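PDB 2CYC: tyrosyl-tRNA synthetase from Pyrococcus horikoshii, which catalyses the ATP-dependent attachment of L-tyrosine to its cognate tRNA in two steps, by way of a tyrosyl-adenylate intermediate. Local coordinates for residues P33-I38 with K115-L120; F40-Y45 with E88-V93; M153-G158 with F163-Y168; K276-A281 with Y286-D291. One frame throughout, in Å; residues are numbered along the deposited sequence.

Contact 1. Residues P33-I38 with K115-L120; sequences PLQHYI and KVEFVL. With TYR (tyrosine), chain C.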
# COMPACT_ATOMS: atom_id res chain seq x y z
N PRO A 33 1.38 -6.40 28.61
CA PRO A 33 1.90 -5.03 28.52
C PRO A 33 0.75 -4.08 28.21
O PRO A 33 -0.16 -4.43 27.47
CB PRO A 33 2.92 -5.11 27.37
CG PRO A 33 2.43 -6.29 26.56
CD PRO A 33 2.04 -7.28 27.63
N LEU A 34 0.80 -2.89 28.79
CA LEU A 34 -0.25 -1.89 28.58
C LEU A 34 0.33 -0.67 27.88
O LEU A 34 0.80 0.27 28.52
CB LEU A 34 -0.88 -1.49 29.93
CG LEU A 34 -1.53 -2.64 30.70
CD1 LEU A 34 -1.97 -2.19 32.09
CD2 LEU A 34 -2.70 -3.16 29.91
N GLN A 35 0.30 -0.70 26.55
CA GLN A 35 0.81 0.40 25.77
C GLN A 35 -0.35 1.03 25.02
O GLN A 35 -1.01 0.38 24.20
CB GLN A 35 1.87 -0.07 24.78
CG GLN A 35 2.32 1.00 23.80
CD GLN A 35 3.15 2.08 24.45
OE1 GLN A 35 2.73 3.24 24.57
NE2 GLN A 35 4.33 1.70 24.89
N HIS A 36 -0.61 2.29 25.32
CA HIS A 36 -1.67 3.02 24.67
C HIS A 36 -1.07 3.92 23.60
O HIS A 36 0.14 4.10 23.52
CB HIS A 36 -2.44 3.88 25.70
CG HIS A 36 -2.95 5.18 25.15
ND1 HIS A 36 -2.12 6.21 24.78
CD2 HIS A 36 -4.21 5.62 24.93
CE1 HIS A 36 -2.84 7.23 24.35
NE2 HIS A 36 -4.12 6.90 24.43
N TYR A 37 -1.96 4.45 22.78
CA TYR A 37 -1.63 5.42 21.77
C TYR A 37 -2.92 5.96 21.19
O TYR A 37 -3.98 5.33 21.28
CB TYR A 37 -0.76 4.81 20.66
CG TYR A 37 -1.44 4.58 19.32
CD1 TYR A 37 -0.92 5.14 18.14
CD2 TYR A 37 -2.57 3.75 19.21
CE1 TYR A 37 -1.49 4.85 16.89
CE2 TYR A 37 -3.15 3.46 17.97
CZ TYR A 37 -2.60 4.01 16.82
OH TYR A 37 -3.13 3.66 15.60
N ILE A 38 -2.82 7.15 20.62
CA ILE A 38 -3.92 7.77 19.92
C ILE A 38 -3.21 8.65 18.89
O ILE A 38 -2.32 9.44 19.22
CB ILE A 38 -4.90 8.59 20.84
CG1 ILE A 38 -5.95 9.29 19.96
CG2 ILE A 38 -4.16 9.60 21.72
CD1 ILE A 38 -7.17 9.83 20.72
N LYS A 115 4.72 12.46 31.31
CA LYS A 115 4.74 11.01 31.29
C LYS A 115 4.05 10.47 30.05
O LYS A 115 3.75 9.28 29.96
CB LYS A 115 4.10 10.47 32.56
CG LYS A 115 4.87 10.82 33.83
CD LYS A 115 4.21 10.21 35.05
CE LYS A 115 4.92 10.61 36.34
NZ LYS A 115 6.35 10.22 36.32
N VAL A 116 3.81 11.34 29.08
CA VAL A 116 3.18 10.94 27.83
C VAL A 116 4.26 10.87 26.75
O VAL A 116 5.05 11.80 26.59
CB VAL A 116 2.09 11.96 27.39
CG1 VAL A 116 1.56 11.59 26.01
CG2 VAL A 116 0.94 11.99 28.40
N GLU A 117 4.32 9.75 26.03
CA GLU A 117 5.28 9.59 24.95
C GLU A 117 4.73 10.33 23.73
O GLU A 117 3.52 10.29 23.46
CB GLU A 117 5.47 8.10 24.61
CG GLU A 117 6.10 7.30 25.74
CD GLU A 117 5.97 5.79 25.56
OE1 GLU A 117 6.72 5.05 26.23
OE2 GLU A 117 5.12 5.35 24.75
N PHE A 118 5.61 11.02 23.01
CA PHE A 118 5.23 11.72 21.79
C PHE A 118 6.08 11.13 20.66
O PHE A 118 7.31 11.17 20.70
CB PHE A 118 5.45 13.23 21.93
CG PHE A 118 4.36 13.92 22.71
CD1 PHE A 118 4.39 13.93 24.11
CD2 PHE A 118 3.27 14.49 22.06
CE1 PHE A 118 3.35 14.51 24.83
CE2 PHE A 118 2.23 15.08 22.77
CZ PHE A 118 2.26 15.09 24.16
N VAL A 119 5.41 10.58 19.66
CA VAL A 119 6.08 9.94 18.52
C VAL A 119 5.64 10.51 17.18
O VAL A 119 4.45 10.56 16.87
CB VAL A 119 5.78 8.41 18.53
CG1 VAL A 119 6.24 7.76 17.24
CG2 VAL A 119 6.49 7.75 19.72
N LEU A 120 6.60 10.97 16.38
CA LEU A 120 6.30 11.48 15.05
C LEU A 120 6.20 10.20 14.20
O LEU A 120 7.14 9.41 14.19
CB LEU A 120 7.46 12.36 14.55
CG LEU A 120 7.23 13.12 13.24
CD1 LEU A 120 5.99 13.99 13.36
CD2 LEU A 120 8.46 13.97 12.91
N TYR C . -7.09 8.60 11.18
CA TYR C . -6.87 9.47 12.38
C TYR C . -7.67 10.77 12.25
O TYR C . -8.23 11.01 11.16
CB TYR C . -5.37 9.80 12.53
CG TYR C . -4.51 8.58 12.81
CD1 TYR C . -4.71 7.81 13.96
CD2 TYR C . -3.50 8.19 11.92
CE1 TYR C . -3.92 6.68 14.22
CE2 TYR C . -2.70 7.08 12.18
CZ TYR C . -2.91 6.32 13.32
OH TYR C . -2.13 5.21 13.56
OXT TYR C . -7.72 11.52 13.24

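Contact 2. Residues F40-Y45 with E88-V93; sequences FEISGY and EVIQEV. With TYR (tyrosine), chain C.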
# COMPACT_ATOMS: atom_id res chain seq x y z
N PHE A 40 -3.11 11.38 15.58
CA PHE A 40 -3.82 12.55 15.10
C PHE A 40 -3.22 13.02 13.80
O PHE A 40 -2.00 13.01 13.60
CB PHE A 40 -3.69 13.73 16.07
CG PHE A 40 -4.14 13.43 17.46
CD1 PHE A 40 -3.25 12.92 18.40
CD2 PHE A 40 -5.45 13.69 17.85
CE1 PHE A 40 -3.65 12.68 19.70
CE2 PHE A 40 -5.86 13.45 19.15
CZ PHE A 40 -4.96 12.95 20.08
N GLU A 41 -4.09 13.45 12.90
CA GLU A 41 -3.61 14.03 11.66
C GLU A 41 -3.16 15.43 12.07
O GLU A 41 -3.60 15.96 13.10
CB GLU A 41 -4.74 14.11 10.64
CG GLU A 41 -4.99 12.80 9.89
CD GLU A 41 -5.77 13.02 8.60
OE1 GLU A 41 -5.97 14.20 8.23
OE2 GLU A 41 -6.18 12.03 7.96
N ILE A 42 -2.28 16.03 11.28
CA ILE A 42 -1.78 17.38 11.56
C ILE A 42 -2.37 18.28 10.47
O ILE A 42 -2.02 18.16 9.30
CB ILE A 42 -0.23 17.39 11.49
CG1 ILE A 42 0.34 16.23 12.35
CG2 ILE A 42 0.31 18.73 11.96
CD1 ILE A 42 -0.00 16.31 13.87
N SER A 43 -3.27 19.19 10.84
CA SER A 43 -3.88 20.04 9.82
C SER A 43 -4.73 21.21 10.30
O SER A 43 -5.64 21.63 9.58
CB SER A 43 -4.77 19.20 8.92
OG SER A 43 -5.84 18.65 9.67
N GLY A 44 -4.46 21.73 11.49
CA GLY A 44 -5.25 22.85 11.97
C GLY A 44 -5.18 23.04 13.48
O GLY A 44 -4.46 22.32 14.18
N TYR A 45 -5.94 24.02 13.97
CA TYR A 45 -5.98 24.31 15.39
C TYR A 45 -6.67 23.19 16.15
O TYR A 45 -7.58 22.54 15.63
CB TYR A 45 -6.70 25.64 15.64
CG TYR A 45 -5.97 26.83 15.05
CD1 TYR A 45 -6.46 27.49 13.93
CD2 TYR A 45 -4.78 27.29 15.62
CE1 TYR A 45 -5.78 28.58 13.38
CE2 TYR A 45 -4.09 28.37 15.08
CZ TYR A 45 -4.59 29.01 13.96
OH TYR A 45 -3.92 30.08 13.42
N GLU A 88 6.76 18.71 4.77
CA GLU A 88 7.69 19.54 5.54
C GLU A 88 6.94 20.43 6.53
O GLU A 88 7.31 20.52 7.70
CB GLU A 88 8.49 20.44 4.61
CG GLU A 88 9.29 19.71 3.56
CD GLU A 88 10.71 19.51 3.98
OE1 GLU A 88 10.92 18.89 5.05
OE2 GLU A 88 11.62 19.97 3.26
N VAL A 89 5.91 21.11 6.04
CA VAL A 89 5.12 22.00 6.88
C VAL A 89 4.35 21.18 7.91
O VAL A 89 4.21 21.60 9.07
CB VAL A 89 4.14 22.84 6.03
CG1 VAL A 89 3.25 23.68 6.94
CG2 VAL A 89 4.93 23.77 5.10
N ILE A 90 3.85 20.02 7.49
CA ILE A 90 3.12 19.13 8.39
C ILE A 90 4.01 18.78 9.58
O ILE A 90 3.59 18.85 10.73
CB ILE A 90 2.69 17.85 7.64
CG1 ILE A 90 1.48 18.17 6.76
CG2 ILE A 90 2.38 16.71 8.62
CD1 ILE A 90 1.15 17.08 5.73
N GLN A 91 5.26 18.43 9.28
CA GLN A 91 6.20 18.05 10.32
C GLN A 91 6.59 19.19 11.27
O GLN A 91 6.74 18.99 12.47
CB GLN A 91 7.44 17.42 9.68
CG GLN A 91 7.13 16.01 9.16
CD GLN A 91 8.24 15.38 8.34
OE1 GLN A 91 8.39 14.16 8.31
NE2 GLN A 91 9.01 16.21 7.65
N GLU A 92 6.71 20.40 10.73
CA GLU A 92 7.06 21.53 11.56
C GLU A 92 5.90 21.84 12.49
O GLU A 92 6.09 22.10 13.69
CB GLU A 92 7.38 22.75 10.68
CG GLU A 92 7.38 24.05 11.47
CD GLU A 92 7.98 25.21 10.70
OE1 GLU A 92 7.71 25.32 9.49
OE2 GLU A 92 8.71 26.01 11.33
N VAL A 93 4.69 21.82 11.94
CA VAL A 93 3.48 22.09 12.70
C VAL A 93 3.28 21.05 13.80
O VAL A 93 2.95 21.38 14.93
CB VAL A 93 2.22 22.08 11.79
CG1 VAL A 93 0.96 22.08 12.63
CG2 VAL A 93 2.24 23.31 10.86
N TYR C . -7.09 8.60 11.18
CA TYR C . -6.87 9.47 12.38
C TYR C . -7.67 10.77 12.25
O TYR C . -8.23 11.01 11.16
CB TYR C . -5.37 9.80 12.53
CG TYR C . -4.51 8.58 12.81
CD1 TYR C . -4.71 7.81 13.96
CD2 TYR C . -3.50 8.19 11.92
CE1 TYR C . -3.92 6.68 14.22
CE2 TYR C . -2.70 7.08 12.18
CZ TYR C . -2.91 6.32 13.32
OH TYR C . -2.13 5.21 13.56
OXT TYR C . -7.72 11.52 13.24

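Contact 3. Residues M153-G158 with F163-Y168; sequences MGRQMG and FAKLIY. With TYR (tyrosine), chain C.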
# COMPACT_ATOMS: atom_id res chain seq x y z
N MET A 153 -10.70 8.69 7.58
CA MET A 153 -9.91 9.86 7.25
C MET A 153 -10.77 11.01 6.78
O MET A 153 -10.29 11.97 6.16
CB MET A 153 -8.81 9.52 6.24
CG MET A 153 -9.23 9.26 4.81
SD MET A 153 -7.79 8.55 3.89
CE MET A 153 -8.13 6.94 4.13
N GLY A 154 -12.06 10.91 7.09
CA GLY A 154 -13.02 11.94 6.74
C GLY A 154 -13.40 11.99 5.28
O GLY A 154 -13.82 13.04 4.79
N ARG A 155 -13.26 10.87 4.57
CA ARG A 155 -13.59 10.81 3.15
C ARG A 155 -14.57 9.71 2.82
O ARG A 155 -14.83 8.81 3.63
CB ARG A 155 -12.34 10.58 2.31
CG ARG A 155 -11.42 11.75 2.26
CD ARG A 155 -10.06 11.36 1.76
NE ARG A 155 -9.14 12.47 1.92
CZ ARG A 155 -9.17 13.58 1.19
NH1 ARG A 155 -10.07 13.70 0.22
NH2 ARG A 155 -8.31 14.56 1.43
N GLN A 156 -15.11 9.80 1.62
CA GLN A 156 -16.03 8.81 1.10
C GLN A 156 -15.37 8.32 -0.18
O GLN A 156 -14.58 9.05 -0.79
CB GLN A 156 -17.39 9.44 0.79
CG GLN A 156 -18.16 9.90 2.01
CD GLN A 156 -18.25 8.83 3.10
OE1 GLN A 156 -18.58 7.68 2.82
NE2 GLN A 156 -17.97 9.23 4.34
N MET A 157 -15.66 7.08 -0.58
CA MET A 157 -15.07 6.53 -1.79
C MET A 157 -15.42 7.36 -3.02
O MET A 157 -16.58 7.43 -3.43
CB MET A 157 -15.54 5.09 -1.99
CG MET A 157 -14.68 4.06 -1.26
SD MET A 157 -12.93 4.17 -1.74
CE MET A 157 -13.01 3.71 -3.45
N GLY A 158 -14.41 8.00 -3.61
CA GLY A 158 -14.62 8.81 -4.79
C GLY A 158 -14.20 8.06 -6.05
O GLY A 158 -13.35 7.17 -6.00
N PHE A 163 -4.55 6.23 -5.14
CA PHE A 163 -4.28 5.00 -4.43
C PHE A 163 -3.69 5.14 -3.04
O PHE A 163 -3.97 4.32 -2.16
CB PHE A 163 -3.40 4.07 -5.28
CG PHE A 163 -3.25 2.69 -4.68
CD1 PHE A 163 -2.04 2.29 -4.13
CD2 PHE A 163 -4.34 1.82 -4.62
CE1 PHE A 163 -1.92 1.03 -3.51
CE2 PHE A 163 -4.23 0.57 -4.01
CZ PHE A 163 -3.02 0.17 -3.45
N ALA A 164 -2.87 6.17 -2.83
CA ALA A 164 -2.23 6.37 -1.53
C ALA A 164 -3.24 6.45 -0.39
O ALA A 164 -2.94 5.99 0.72
CB ALA A 164 -1.37 7.65 -1.55
N LYS A 165 -4.41 7.02 -0.65
CA LYS A 165 -5.44 7.15 0.38
C LYS A 165 -5.98 5.81 0.85
O LYS A 165 -6.44 5.69 1.99
CB LYS A 165 -6.59 8.04 -0.10
CG LYS A 165 -6.18 9.52 -0.18
CD LYS A 165 -7.34 10.42 -0.59
CE LYS A 165 -6.96 11.89 -0.41
NZ LYS A 165 -5.69 12.22 -1.12
N LEU A 166 -5.91 4.81 -0.02
CA LEU A 166 -6.36 3.46 0.33
C LEU A 166 -5.28 2.78 1.19
O LEU A 166 -5.57 1.86 1.95
CB LEU A 166 -6.61 2.62 -0.94
CG LEU A 166 -7.97 2.76 -1.63
CD1 LEU A 166 -9.05 2.23 -0.71
CD2 LEU A 166 -8.25 4.21 -1.99
N ILE A 167 -4.04 3.22 1.06
CA ILE A 167 -2.97 2.64 1.87
C ILE A 167 -3.09 3.12 3.32
O ILE A 167 -2.83 2.38 4.27
CB ILE A 167 -1.58 3.02 1.30
CG1 ILE A 167 -1.44 2.46 -0.13
CG2 ILE A 167 -0.46 2.49 2.21
CD1 ILE A 167 -0.17 2.91 -0.83
N TYR A 168 -3.51 4.38 3.48
CA TYR A 168 -3.68 5.01 4.80
C TYR A 168 -4.32 4.12 5.89
O TYR A 168 -3.78 3.97 6.98
CB TYR A 168 -4.49 6.31 4.60
CG TYR A 168 -4.76 7.17 5.83
CD1 TYR A 168 -4.47 8.53 5.80
CD2 TYR A 168 -5.37 6.66 6.97
CE1 TYR A 168 -4.79 9.37 6.87
CE2 TYR A 168 -5.70 7.49 8.05
CZ TYR A 168 -5.41 8.84 7.99
OH TYR A 168 -5.72 9.68 9.04
N TYR C . -7.09 8.60 11.18
CA TYR C . -6.87 9.47 12.38
C TYR C . -7.67 10.77 12.25
O TYR C . -8.23 11.01 11.16
CB TYR C . -5.37 9.80 12.53
CG TYR C . -4.51 8.58 12.81
CD1 TYR C . -4.71 7.81 13.96
CD2 TYR C . -3.50 8.19 11.92
CE1 TYR C . -3.92 6.68 14.22
CE2 TYR C . -2.70 7.08 12.18
CZ TYR C . -2.91 6.32 13.32
OH TYR C . -2.13 5.21 13.56
OXT TYR C . -7.72 11.52 13.24

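Contact 4. Residues K276-A281 with Y286-D291; sequences KAFCPA and YNPVLD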
# COMPACT_ATOMS: atom_id res chain seq x y z
N LYS A 276 -23.62 32.36 20.12
CA LYS A 276 -24.37 31.97 18.92
C LYS A 276 -24.60 30.49 18.76
O LYS A 276 -25.20 30.06 17.78
CB LYS A 276 -23.71 32.53 17.65
CG LYS A 276 -22.40 33.25 17.84
CD LYS A 276 -22.28 34.39 16.84
CE LYS A 276 -20.84 34.80 16.62
NZ LYS A 276 -20.01 33.70 16.03
N ALA A 277 -24.14 29.69 19.72
CA ALA A 277 -24.29 28.24 19.64
C ALA A 277 -25.75 27.80 19.56
O ALA A 277 -26.64 28.47 20.10
CB ALA A 277 -23.64 27.58 20.85
N PHE A 278 -26.00 26.68 18.88
CA PHE A 278 -27.34 26.14 18.75
C PHE A 278 -27.67 25.52 20.11
O PHE A 278 -26.90 24.70 20.63
CB PHE A 278 -27.37 25.07 17.66
CG PHE A 278 -28.74 24.48 17.40
CD1 PHE A 278 -29.73 25.23 16.77
CD2 PHE A 278 -29.03 23.17 17.76
CE1 PHE A 278 -30.98 24.67 16.49
CE2 PHE A 278 -30.27 22.60 17.48
CZ PHE A 278 -31.25 23.36 16.85
N CYS A 279 -28.81 25.90 20.68
CA CYS A 279 -29.22 25.40 21.99
C CYS A 279 -30.69 25.77 22.22
O CYS A 279 -31.00 26.66 23.02
CB CYS A 279 -28.34 26.03 23.07
SG CYS A 279 -28.66 25.51 24.77
N PRO A 280 -31.61 25.09 21.51
CA PRO A 280 -33.05 25.33 21.62
C PRO A 280 -33.56 25.09 23.02
O PRO A 280 -33.20 24.10 23.65
CB PRO A 280 -33.66 24.34 20.63
CG PRO A 280 -32.55 24.09 19.66
CD PRO A 280 -31.33 24.02 20.54
N ALA A 281 -34.40 26.00 23.50
CA ALA A 281 -34.96 25.86 24.83
C ALA A 281 -35.65 24.51 24.97
O ALA A 281 -36.39 24.08 24.07
CB ALA A 281 -35.96 27.00 25.09
N TYR A 286 -30.99 16.85 20.57
CA TYR A 286 -29.88 17.36 19.78
C TYR A 286 -29.61 18.77 20.31
O TYR A 286 -30.35 19.71 20.02
CB TYR A 286 -30.21 17.39 18.29
CG TYR A 286 -29.01 17.79 17.47
CD1 TYR A 286 -28.60 19.12 17.41
CD2 TYR A 286 -28.22 16.84 16.83
CE1 TYR A 286 -27.44 19.50 16.75
CE2 TYR A 286 -27.05 17.20 16.17
CZ TYR A 286 -26.66 18.53 16.13
OH TYR A 286 -25.50 18.91 15.50
N ASN A 287 -28.54 18.90 21.08
CA ASN A 287 -28.17 20.17 21.67
C ASN A 287 -26.66 20.19 21.90
O ASN A 287 -26.15 19.60 22.86
CB ASN A 287 -28.93 20.30 23.00
CG ASN A 287 -28.80 21.67 23.62
OD1 ASN A 287 -29.76 22.17 24.24
ND2 ASN A 287 -27.64 22.29 23.49
N PRO A 288 -25.92 20.87 21.01
CA PRO A 288 -24.46 20.94 21.13
C PRO A 288 -24.00 21.45 22.50
O PRO A 288 -23.01 20.97 23.05
CB PRO A 288 -24.07 21.88 19.99
CG PRO A 288 -25.12 21.57 18.95
CD PRO A 288 -26.38 21.53 19.77
N VAL A 289 -24.72 22.43 23.04
CA VAL A 289 -24.34 22.97 24.32
C VAL A 289 -24.47 21.95 25.44
O VAL A 289 -23.56 21.82 26.27
CB VAL A 289 -25.16 24.23 24.68
CG1 VAL A 289 -24.76 24.72 26.07
CG2 VAL A 289 -24.91 25.33 23.64
N LEU A 290 -25.59 21.23 25.49
CA LEU A 290 -25.77 20.22 26.54
C LEU A 290 -24.74 19.10 26.34
O LEU A 290 -24.30 18.48 27.30
CB LEU A 290 -27.20 19.63 26.51
CG LEU A 290 -28.37 20.48 27.01
CD1 LEU A 290 -29.68 19.71 26.79
CD2 LEU A 290 -28.19 20.81 28.51
N ASP A 291 -24.38 18.86 25.08
CA ASP A 291 -23.40 17.83 24.73
C ASP A 291 -22.07 18.17 25.43
O ASP A 291 -21.44 17.31 26.04
CB ASP A 291 -23.22 17.82 23.20
CG ASP A 291 -22.33 16.67 22.72
OD1 ASP A 291 -21.29 16.94 22.08
OD2 ASP A 291 -22.67 15.50 22.97

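Contact 1. Residues P33-I38 with K115-L120
Gln35 and Glu117 reach toward each other from opposite directions and meet only at the ends of their side chains. Gln35 leaves the backbone with CG anti to N (chi1 172°) and then bends at chi2, which swings its amide round toward the other segment, whereas Glu117 runs out extended beyond CG. The amide and carboxylate planes are tilted by only 22° to each other. OE2 is the carboxylate oxygen that faces the amide, 3.8 Å from Gln35 CD to Glu117 OE2. That oxygen also forms a salt bridge with Arg69, which belongs to the intervening strand 69-72; this strand pairs in parallel with both 36-40 and 117-120, and the two side chains therefore meet across it. The side chain of Gln35 also rests on Arg69.

Two residues further along, the Tyr37 ring turns to the bound tyrosine instead. The ligand hydroxyl lies at the edge of the ring and in its plane, with Tyr37 OH 2.8 Å from the OH of the ligand. Asp175 OD2 is hydrogen-bonded to the ligand.

Little surface is buried between the segments. The chemistry implies two polar side chains brought close together at the edge of the class I nucleotide-binding fold, the well-defined bond being the Glu117-Arg69 salt bridge, which probably steadies the carboxylate, while the substrate phenol is met by Tyr37 of strand 36-40.

Contact 2. Residues F40-Y45 with E88-V93
Ile42 and Val93 are brought together by their first torsions: CG2 of Ile42 stands anti to its own N (chi1 -50°, measured to CG1), and CG1 of Val93 does likewise (chi1 169°). The two methyls touch at 3.5 Å between Ile42 CG2 and Val93 CG1, tighter than usual for carbon atoms, as the side chains slide past each other in opposite directions. One turn back on the helix, Ile90 adds its CG2 branch, 3.9 Å from Ile42 CB, and its carbonyl oxygen also lies against the Ile42 CG2 methyl. Ile42 is thus buried against helix 87-108, where it also touches Ala94 and Phe98.

The preceding residue, Glu41, faces the pocket. Its OE2 is hydrogen-bonded to Tyr168 OH and to Asn80 ND2, and its backbone N lies 3.9 Å from CB of the bound tyrosine. With an alanine here, both Tyr168 OH and Asn80 ND2 would probably be left without this carboxylate partner, and the tyrosine-binding hydroxyl would be less firmly positioned.

The arrangement is that of the loop between strand 36-40 and helix 48-63, which in class I synthetases leads into the HIGH-type signature at the start of the helix, packed here on a neighbouring helix.

Contact 3. Residues M153-G158 with F163-Y168
Met153-Gly158 runs as an irregular loop beside the opening turns of helix 164-178, and the nearest CA atoms, those of Met153 and Tyr168, are 8.3 Å apart; the contact is made chiefly by side chains. Met153 carries CG between its backbone N and carbonyl carbon (chi1 72°), which lays the chain across one face of the Tyr168 ring. Its sulfur makes a Met-aromatic contact, SD standing 4.1 Å from the Tyr168 ring centroid, and CB forms a CH-pi contact over the same ring, while CE closes on Tyr168 CB at 3.7 Å and also lies against the carbonyl oxygen of Lys165.

Further out, Arg155 and Lys165 cross at about a right angle. Lys165 CE sits over the centre of one guanidinium face, 3.2 Å from Arg155 CZ, a tight fit. Arg155 NE is hydrogen-bonded to Asn80, and Lys165 NZ forms salt bridges with Asp81 and Asp162. Asp81, which also makes a long, weak ion pair with Arg155 NH2, probably eases the nearness of these like charges. Met157 SD touches Leu166 CD1 at 4.5 Å.

At the edge of the Tyr168 ring and in its plane lies the amino nitrogen of the bound tyrosine, which donates to Tyr168 OH at 2.8 Å. A phenylalanine in place of Tyr168 would probably keep the Met153 packing but deprive the substrate amino group of this acceptor and Glu41 of its hydroxyl partner.

Chemically, Met153 covers one ring face and probably helps to fix it, while the hydroxyl, gripped on the protein side by Glu41, accepts from the substrate amino group.

Contact 4. Residues K276-A281 with Y286-D291
Phe278 presents its ring edge to Pro288, with CD of the proline in the ring plane and 3.7 Å from Phe278 CD2. The carbonyl oxygen of Tyr286 comes near the same plane, at the edge. One face of the Phe278 ring is covered by CG of Pro280, from its own segment, set off toward the rim. Against the edge of the Tyr286 ring lies Phe278 CE2, 3.9 Å from Tyr286 CD1, and the two side chains cross at about a right angle. Phe278 reaches this place because CG is anti to its backbone N (chi1 -178°), and Trp235 meets its ring edge-to-face.

Behind the rings a second, smaller cluster forms. CG2 of Val289 touches two short side chains, 3.5 Å from Cys279 CB and 3.8 Å from Ala277 CB. The carbonyl oxygen of Phe278 adds to this packing, lying 3.3 Å from Pro288 CD. Cys279 SG sits beside the amide of Asn287, 4.0 Å from Asn287 CG.

Asn287 occupies the N-cap position of helix 288-297, and its carbonyl oxygen accepts from Asp291 N. The end-to-end directions of residues 277-280 and 286-289 are 131° apart, as the chain turns back between helices 267-276 and 288-297.

Around this turn, Tyr286 packs on helix 240-250 through Phe243, Ile246, Lys247 and Met250. On another flank, Cys279 touches Phe329 of helix 322-330 and Pro336 of helix 336-350, while Val289 rests on Leu339, tying the interhelical connection into the helical region that follows the KMSKS segment in the chain.

Contacts 1, 2 and 3 each bring a segment to the bound tyrosine, and contact 4 stands apart from them. Residues 33-38 and 40-45 adjoin in sequence, and contact 2 is nested inside the chain loop closed by contact 1, their centres 19 Å apart. Contacts 2 and 3 touch directly, through Glu41 and Tyr168, with centres 18 Å apart; contacts 1 and 3 stay about 9 Å apart at their nearest atoms and are bridged by the substrate. Contact 4 comes no nearer than about 15 Å to contact 2, nearest atoms, although its Tyr286 side chain lies about 10 Å from that of Lys254, a predicted ATP-binding residue.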